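Local coordinates for IPT/TIG domain-containing protein BACOVA_02650 (Bacteroides ovatus, PDB 5E7H), which binds polysaccharide at the bacterial cell surface, probably capturing xyloglucan before its uptake into the periplasm, this fragment including the xyloglucan-binding domain, at residues 184-189 with 216-220; 167-171 with 202-206; 173-177 with 239-243. Residue numbers count along the deposited sequence, not the author numbering.

Interaction 1 (184-189 with 216-220); sequences NFDAAL and SVVAD. With ACT (acetate ion), chain G.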
loop_
_atom_site.group_PDB
_atom_site.type_symbol
_atom_site.label_atom_id
_atom_site.label_comp_id
_atom_site.label_asym_id
_atom_site.label_seq_id
_atom_site.Cartn_x
_atom_site.Cartn_y
_atom_site.Cartn_z
ATOM N N ASN A 184 -5.650 -18.321 -10.155
ATOM C CA ASN A 184 -4.611 -18.667 -11.119
ATOM C C ASN A 184 -3.287 -18.777 -10.393
ATOM O O ASN A 184 -2.473 -17.870 -10.398
ATOM C CB ASN A 184 -4.523 -17.651 -12.260
ATOM C CG ASN A 184 -3.562 -18.106 -13.343
ATOM O OD1 ASN A 184 -2.980 -19.187 -13.238
ATOM N ND2 ASN A 184 -3.413 -17.315 -14.398
ATOM N N PHE A 185 -3.061 -19.910 -9.742
ATOM C CA PHE A 185 -1.880 -20.017 -8.896
ATOM C C PHE A 185 -0.578 -20.144 -9.704
ATOM O O PHE A 185 0.505 -19.809 -9.201
ATOM C CB PHE A 185 -2.052 -21.183 -7.926
ATOM C CG PHE A 185 -3.146 -20.942 -6.929
ATOM C CD1 PHE A 185 -2.938 -20.123 -5.839
ATOM C CD2 PHE A 185 -4.400 -21.503 -7.120
ATOM C CE1 PHE A 185 -3.965 -19.889 -4.927
ATOM C CE2 PHE A 185 -5.423 -21.262 -6.226
ATOM C CZ PHE A 185 -5.210 -20.457 -5.138
ATOM N N ASP A 186 -0.689 -20.579 -10.951
ATOM C CA ASP A 186 0.453 -20.597 -11.841
ATOM C C ASP A 186 1.015 -19.186 -12.068
ATOM O O ASP A 186 2.207 -19.024 -12.325
ATOM C CB ASP A 186 0.051 -21.228 -13.176
ATOM C CG ASP A 186 1.236 -21.743 -13.957
ATOM O OD1 ASP A 186 2.096 -22.423 -13.355
ATOM O OD2 ASP A 186 1.305 -21.474 -15.176
ATOM N N ALA A 187 0.162 -18.167 -11.948
ATOM C CA ALA A 187 0.574 -16.788 -12.198
ATOM C C ALA A 187 0.890 -16.022 -10.922
ATOM O O ALA A 187 1.248 -14.857 -10.969
ATOM C CB ALA A 187 -0.511 -16.042 -12.970
ATOM N N ALA A 188 0.763 -16.677 -9.777
ATOM C CA ALA A 188 0.902 -15.972 -8.506
ATOM C C ALA A 188 2.309 -15.466 -8.209
ATOM O O ALA A 188 3.295 -15.980 -8.733
ATOM C CB ALA A 188 0.453 -16.873 -7.389
ATOM N N LEU A 189 2.375 -14.448 -7.359
ATOM C CA LEU A 189 3.629 -13.961 -6.815
ATOM C C LEU A 189 3.973 -14.848 -5.642
ATOM O O LEU A 189 3.191 -14.955 -4.721
ATOM C CB LEU A 189 3.504 -12.505 -6.391
ATOM C CG LEU A 189 4.661 -11.899 -5.602
ATOM C CD1 LEU A 189 5.915 -11.909 -6.463
ATOM C CD2 LEU A 189 4.313 -10.492 -5.140
ATOM N N SER A 216 3.114 -9.632 -12.135
ATOM C CA SER A 216 3.732 -10.627 -11.252
ATOM C C SER A 216 2.687 -11.488 -10.547
ATOM O O SER A 216 3.058 -12.485 -9.917
ATOM C CB SER A 216 4.646 -9.962 -10.226
ATOM O OG SER A 216 3.912 -9.275 -9.249
ATOM N N VAL A 217 1.399 -11.150 -10.668
ATOM C CA VAL A 217 0.356 -12.009 -10.097
ATOM C C VAL A 217 -0.759 -12.292 -11.126
ATOM O O VAL A 217 -1.566 -13.189 -10.899
ATOM C CB VAL A 217 -0.194 -11.459 -8.701
ATOM C CG1 VAL A 217 0.507 -10.246 -8.207
ATOM C CG2 VAL A 217 -1.699 -11.436 -8.556
ATOM N N VAL A 218 -0.714 -11.653 -12.303
ATOM C CA VAL A 218 -1.738 -11.807 -13.336
ATOM C C VAL A 218 -1.067 -12.113 -14.675
ATOM O O VAL A 218 -0.162 -11.384 -15.082
ATOM C CB VAL A 218 -2.602 -10.516 -13.453
ATOM C CG1 VAL A 218 -3.494 -10.562 -14.710
ATOM C CG2 VAL A 218 -3.420 -10.288 -12.157
ATOM N N ALA A 219 -1.520 -13.173 -15.353
ATOM C CA ALA A 219 -0.891 -13.643 -16.588
ATOM C C ALA A 219 -1.533 -13.096 -17.868
ATOM O O ALA A 219 -0.988 -13.263 -18.964
ATOM C CB ALA A 219 -0.923 -15.149 -16.629
ATOM N N ASP A 220 -2.696 -12.473 -17.734
ATOM C CA ASP A 220 -3.479 -12.019 -18.880
ATOM C C ASP A 220 -2.882 -10.777 -19.556
ATOM O O ASP A 220 -2.080 -10.054 -18.969
ATOM C CB ASP A 220 -4.908 -11.748 -18.417
ATOM C CG ASP A 220 -5.472 -12.908 -17.618
ATOM O OD1 ASP A 220 -5.880 -13.909 -18.241
ATOM O OD2 ASP A 220 -5.459 -12.842 -16.372
HETATM C C ACT G . -3.136 -22.961 -11.298
HETATM O O ACT G . -2.961 -22.116 -12.219
HETATM O OXT ACT G . -2.240 -23.793 -11.010
HETATM C CH3 ACT G . -4.425 -22.972 -10.524
HETATM O O HOH W 1 -2.313 -15.259 -9.206
HETATM O O HOH W 2 -4.045 -14.381 -14.431
HETATM O O HOH W 3 5.365 -13.802 -10.175
#
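Two loops can lie close along their backbones and still rely largely on water for their polar links. Residues 184-189 begin as a tight turn, with Ala187 N bonded to Asn184 O and Ala188 N to Phe185 O, then run out into the start of strand 189-192. Ala188 and Val217 come nearest, 4.3 Å between their CA atoms. The carbonyl oxygen Ala187 O receives a CA-H...O contact from Val217 CA (3.1 Å). Water 3 donates to Ser216 O (2.7 Å) and weakly to Ala188 O (3.3 Å). Water 2 accepts from Asn184 ND2 (3.0 Å) and Ala219 N (2.9 Å) and donates to Asp220 OD2 (2.9 Å). Among side chains, Ala187 CB meets Ala219 CB at 3.8 Å and Leu189 CB meets Val217 CG1 at 4.2 Å, while Asp220 forms a salt bridge with Arg229. An acetate, probably from the crystallisation liquor, accepts from Asp186 N. The arrangement is a water-mediated loop-loop contact at one end of a beta-sandwich, joining the 176-181/189-192 connection to the one preceding helix 223-227.

Interaction 2 (167-171 with 202-206); sequences FVKEV and TETGK. With FMT (formic acid), chain C; FMT (formic acid), chain D.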
loop_
_atom_site.group_PDB
_atom_site.type_symbol
_atom_site.label_atom_id
_atom_site.label_comp_id
_atom_site.label_asym_id
_atom_site.label_seq_id
_atom_site.Cartn_x
_atom_site.Cartn_y
_atom_site.Cartn_z
ATOM N N PHE A 167 2.459 -3.273 7.401
ATOM C CA PHE A 167 3.194 -2.991 8.626
ATOM C C PHE A 167 3.897 -4.260 9.060
ATOM O O PHE A 167 3.244 -5.270 9.279
ATOM C CB PHE A 167 2.244 -2.495 9.727
ATOM C CG PHE A 167 2.924 -2.196 11.054
ATOM C CD1 PHE A 167 3.392 -3.224 11.870
ATOM C CD2 PHE A 167 3.036 -0.892 11.506
ATOM C CE1 PHE A 167 4.013 -2.942 13.099
ATOM C CE2 PHE A 167 3.637 -0.614 12.746
ATOM C CZ PHE A 167 4.116 -1.647 13.525
ATOM N N VAL A 168 5.220 -4.194 9.170
ATOM C CA VAL A 168 6.024 -5.316 9.659
ATOM C C VAL A 168 6.615 -4.936 11.021
ATOM O O VAL A 168 7.325 -3.924 11.136
ATOM C CB VAL A 168 7.153 -5.667 8.678
ATOM C CG1 VAL A 168 8.081 -6.757 9.274
ATOM C CG2 VAL A 168 6.582 -6.080 7.314
ATOM N N LYS A 169 6.333 -5.713 12.066
ATOM C CA LYS A 169 6.834 -5.382 13.403
ATOM C C LYS A 169 8.354 -5.474 13.485
ATOM O O LYS A 169 9.015 -4.563 14.038
ATOM C CB LYS A 169 6.204 -6.296 14.461
ATOM C CG LYS A 169 6.624 -5.992 15.909
ATOM C CD LYS A 169 5.956 -4.730 16.396
ATOM C CE LYS A 169 6.399 -4.364 17.808
ATOM N NZ LYS A 169 5.868 -5.327 18.799
ATOM N N GLU A 170 8.904 -6.595 13.003
ATOM C CA GLU A 170 10.344 -6.881 13.061
ATOM C C GLU A 170 10.721 -7.670 11.836
ATOM O O GLU A 170 9.908 -8.445 11.323
ATOM C CB GLU A 170 10.728 -7.708 14.305
ATOM C CG GLU A 170 10.115 -7.299 15.630
ATOM C CD GLU A 170 10.893 -6.207 16.346
ATOM O OE1 GLU A 170 11.833 -5.640 15.744
ATOM O OE2 GLU A 170 10.562 -5.923 17.520
ATOM N N VAL A 171 11.959 -7.518 11.375
ATOM C CA VAL A 171 12.399 -8.321 10.254
ATOM C C VAL A 171 12.445 -9.782 10.680
ATOM O O VAL A 171 12.611 -10.108 11.871
ATOM C CB VAL A 171 13.775 -7.882 9.721
ATOM C CG1 VAL A 171 13.671 -6.474 9.108
ATOM C CG2 VAL A 171 14.804 -7.940 10.802
ATOM N N THR A 202 12.748 -3.387 3.773
ATOM C CA THR A 202 11.686 -3.819 4.681
ATOM C C THR A 202 11.682 -2.913 5.904
ATOM O O THR A 202 12.430 -3.131 6.862
ATOM C CB THR A 202 11.846 -5.295 5.117
ATOM O OG1 THR A 202 11.871 -6.120 3.952
ATOM C CG2 THR A 202 10.696 -5.720 6.010
ATOM N N GLU A 203 10.866 -1.865 5.859
ATOM C CA GLU A 203 10.754 -0.955 6.992
ATOM C C GLU A 203 10.041 -1.691 8.107
ATOM O O GLU A 203 9.178 -2.540 7.843
ATOM C CB GLU A 203 9.989 0.322 6.606
ATOM C CG GLU A 203 10.631 1.080 5.450
ATOM C CD GLU A 203 11.968 1.702 5.799
ATOM O OE1 GLU A 203 12.792 1.899 4.873
ATOM O OE2 GLU A 203 12.213 1.982 6.990
ATOM N N THR A 204 10.400 -1.383 9.345
ATOM C CA THR A 204 9.750 -1.995 10.494
ATOM C C THR A 204 9.197 -0.965 11.458
ATOM O O THR A 204 9.705 0.158 11.555
ATOM C CB THR A 204 10.705 -2.915 11.259
ATOM O OG1 THR A 204 11.833 -2.166 11.715
ATOM C CG2 THR A 204 11.177 -4.068 10.353
ATOM N N GLY A 205 8.136 -1.346 12.155
ATOM C CA GLY A 205 7.577 -0.525 13.209
ATOM C C GLY A 205 6.762 0.633 12.707
ATOM O O GLY A 205 6.410 1.519 13.505
ATOM N N LYS A 206 6.497 0.653 11.405
ATOM C CA LYS A 206 5.684 1.694 10.794
ATOM C C LYS A 206 5.084 1.164 9.516
ATOM O O LYS A 206 5.546 0.156 8.980
ATOM C CB LYS A 206 6.527 2.941 10.514
ATOM C CG LYS A 206 7.657 2.721 9.529
ATOM C CD LYS A 206 8.546 3.958 9.454
ATOM C CE LYS A 206 9.744 3.731 8.572
ATOM N NZ LYS A 206 10.584 4.962 8.475
HETATM C C FMT C . 3.159 -3.914 20.875
HETATM O O1 FMT C . 3.922 -2.985 21.240
HETATM O O2 FMT C . 2.891 -4.039 19.652
HETATM C C FMT D . 7.688 -3.918 22.093
HETATM O O1 FMT D . 6.463 -3.901 21.799
HETATM O O2 FMT D . 8.354 -4.979 21.942
HETATM O O HOH W 4 6.453 -2.095 7.771
#
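This is a surface contact where an antiparallel strand pair frays: residues 167-171 carry strand 160-168 to its end, and residues 202-206 lead into its neighbour, strand 207-213. One direct hydrogen bond joins the segments, from Gly205 N to Val168 O (2.9 Å, 162°), and the same oxygen receives a CA-H...O contact from Thr204 CA at 3.2 Å. On the strand side of that bond the backbones have parted, with Val168 N 4.4 Å from Lys206 O. Water 4 occupies the gap, accepting from Val168 N (2.8 Å) and lying 2.7 Å from Lys206 O and 2.8 Å from Glu203 O. Gly205 has a positive phi of 77°, a conformation that favours glycine and lets the chain bend around the strand end. The Phe167 ring reaches this bend, its CE2 lying 3.4 Å from both Gly205 C and Lys206 N, and packs edge-to-face with Trp207. The Thr204 methyl lies against both valines: Thr204 CG2 is 4.2 Å from Val168 CG1, at the strand end, and 3.7 Å from Val171 CG1, beyond it. The CA-to-CB bond of Lys169 points away from residues 202-206; its NZ makes weak hydrogen bonds to two formic acid molecules, probably from the crystallisation liquor, and a long, weak ion pair with Glu249. Here antiparallel pairing of strands 160-168 and 207-213 gives way to a water-bridged fray at the edge of a beta-sandwich.

Interaction 3 (173-177 with 239-243); sequences TGPVF and TNPGS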
loop_
_atom_site.group_PDB
_atom_site.type_symbol
_atom_site.label_atom_id
_atom_site.label_comp_id
_atom_site.label_asym_id
_atom_site.label_seq_id
_atom_site.Cartn_x
_atom_site.Cartn_y
_atom_site.Cartn_z
ATOM N N THR A 173 13.472 -14.008 9.087
ATOM C CA THR A 173 14.229 -14.804 8.140
ATOM C C THR A 173 13.572 -16.166 7.985
ATOM O O THR A 173 13.569 -16.981 8.919
ATOM C CB THR A 173 15.693 -14.999 8.588
ATOM O OG1 THR A 173 16.296 -13.722 8.815
ATOM C CG2 THR A 173 16.476 -15.760 7.521
ATOM N N GLY A 174 13.024 -16.401 6.800
ATOM C CA GLY A 174 12.379 -17.664 6.472
ATOM C C GLY A 174 11.006 -17.425 5.872
ATOM O O GLY A 174 10.760 -17.777 4.717
ATOM N N PRO A 175 10.103 -16.812 6.648
ATOM C CA PRO A 175 8.729 -16.673 6.159
ATOM C C PRO A 175 8.622 -15.822 4.898
ATOM O O PRO A 175 9.388 -14.867 4.724
ATOM C CB PRO A 175 8.009 -16.034 7.345
ATOM C CG PRO A 175 8.778 -16.537 8.530
ATOM C CD PRO A 175 10.203 -16.532 8.089
ATOM N N VAL A 176 7.699 -16.208 4.026
ATOM C CA VAL A 176 7.412 -15.464 2.791
ATOM C C VAL A 176 5.923 -15.457 2.508
ATOM O O VAL A 176 5.173 -16.254 3.072
ATOM C CB VAL A 176 8.130 -16.068 1.564
ATOM C CG1 VAL A 176 9.633 -15.999 1.714
ATOM C CG2 VAL A 176 7.657 -17.515 1.307
ATOM N N PHE A 177 5.513 -14.576 1.598
ATOM C CA PHE A 177 4.122 -14.434 1.210
ATOM C C PHE A 177 3.898 -14.784 -0.247
ATOM O O PHE A 177 4.759 -14.556 -1.105
ATOM C CB PHE A 177 3.633 -13.006 1.468
ATOM C CG PHE A 177 3.573 -12.654 2.920
ATOM C CD1 PHE A 177 2.425 -12.898 3.664
ATOM C CD2 PHE A 177 4.679 -12.128 3.570
ATOM C CE1 PHE A 177 2.372 -12.611 5.022
ATOM C CE2 PHE A 177 4.622 -11.828 4.932
ATOM C CZ PHE A 177 3.470 -12.079 5.654
ATOM N N THR A 239 3.874 -18.693 4.392
ATOM C CA THR A 239 4.518 -19.979 4.652
ATOM C C THR A 239 5.910 -19.710 5.208
ATOM O O THR A 239 6.356 -18.551 5.265
ATOM C CB THR A 239 4.644 -20.839 3.392
ATOM O OG1 THR A 239 5.350 -20.110 2.378
ATOM C CG2 THR A 239 3.281 -21.262 2.877
ATOM N N ASN A 240 6.597 -20.778 5.597
ATOM C CA ASN A 240 7.963 -20.649 6.060
ATOM C C ASN A 240 8.876 -21.722 5.492
ATOM O O ASN A 240 9.105 -22.774 6.128
ATOM C CB ASN A 240 8.030 -20.694 7.586
ATOM C CG ASN A 240 9.431 -20.492 8.088
ATOM O OD1 ASN A 240 10.294 -20.019 7.346
ATOM N ND2 ASN A 240 9.681 -20.856 9.343
ATOM N N PRO A 241 9.432 -21.461 4.306
ATOM C CA PRO A 241 10.376 -22.418 3.725
ATOM C C PRO A 241 11.738 -22.426 4.425
ATOM O O PRO A 241 12.598 -23.229 4.056
ATOM C CB PRO A 241 10.490 -21.955 2.259
ATOM C CG PRO A 241 10.057 -20.554 2.234
ATOM C CD PRO A 241 9.098 -20.354 3.385
ATOM N N GLY A 242 11.910 -21.579 5.438
ATOM C CA GLY A 242 13.157 -21.485 6.188
ATOM C C GLY A 242 13.420 -22.670 7.100
ATOM O O GLY A 242 12.512 -23.422 7.434
ATOM N N SER A 243 14.677 -22.833 7.501
ATOM C CA SER A 243 15.081 -23.987 8.304
ATOM C C SER A 243 14.821 -23.811 9.802
ATOM O O SER A 243 15.050 -24.745 10.582
ATOM C CB SER A 243 16.562 -24.275 8.082
ATOM O OG SER A 243 17.345 -23.163 8.469
HETATM O O HOH W 5 3.870 -18.329 0.896
#
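Gly174 shows how close approach can dictate residue type. With phi/psi of 130/-62, a conformation that calls for glycine, its CA lies 3.9 Å from Gly242 CA and its C atom 3.1 Å from Asn240 OD1; a CB here would clash with that oxygen. Pro175 follows, its CA making a CA-H...O contact to Thr239 O (3.2 Å) and its ring packing on Ala246 and Ile248. At Val176 regular pairing begins: Val176 N donates to Thr239 O (3.0 Å) and Thr239 N to Val176 O (3.1 Å), a hydrogen-bonded antiparallel pair. On the face shared by Val176 and Thr239, Val176 CG2 touches Pro241 CD at 3.8 Å. The CA-to-CB bond of Phe177 points away from residues 239-243, and its ring packs on Ile248 and Val250 and meets Phe252 edge-to-face. On the partner segment, Asn240 OD1 accepts from Gly242 N (2.9 Å), closing an Asx turn, while its ND2 bonds Ser130 O and Ser244 O. Together these features form the end of an antiparallel strand pair, shaped by an Asx turn, within a beta-sandwich.

All three contacts belong to the xyloglucan-binding domain, and each lies at strand ends or in the loops joining strands. Residues 167-171 of interaction 2 and 173-177 of interaction 3 adjoin in sequence, and the two contacts cross along the chain, with centres about 16 Å apart: between them the chain passes from strand 160-168 of one sheet to strand 176-181 of the other. Interaction 1 is nested within the loop closed by interaction 3; their centres are about 20 Å apart and their nearest atoms about 4 Å, without touching. Interactions 1 and 2 lie about 26 Å apart between centres. Different sodium ions lie about 13 Å from the Val218 side chain and about 12 Å from that of Phe167.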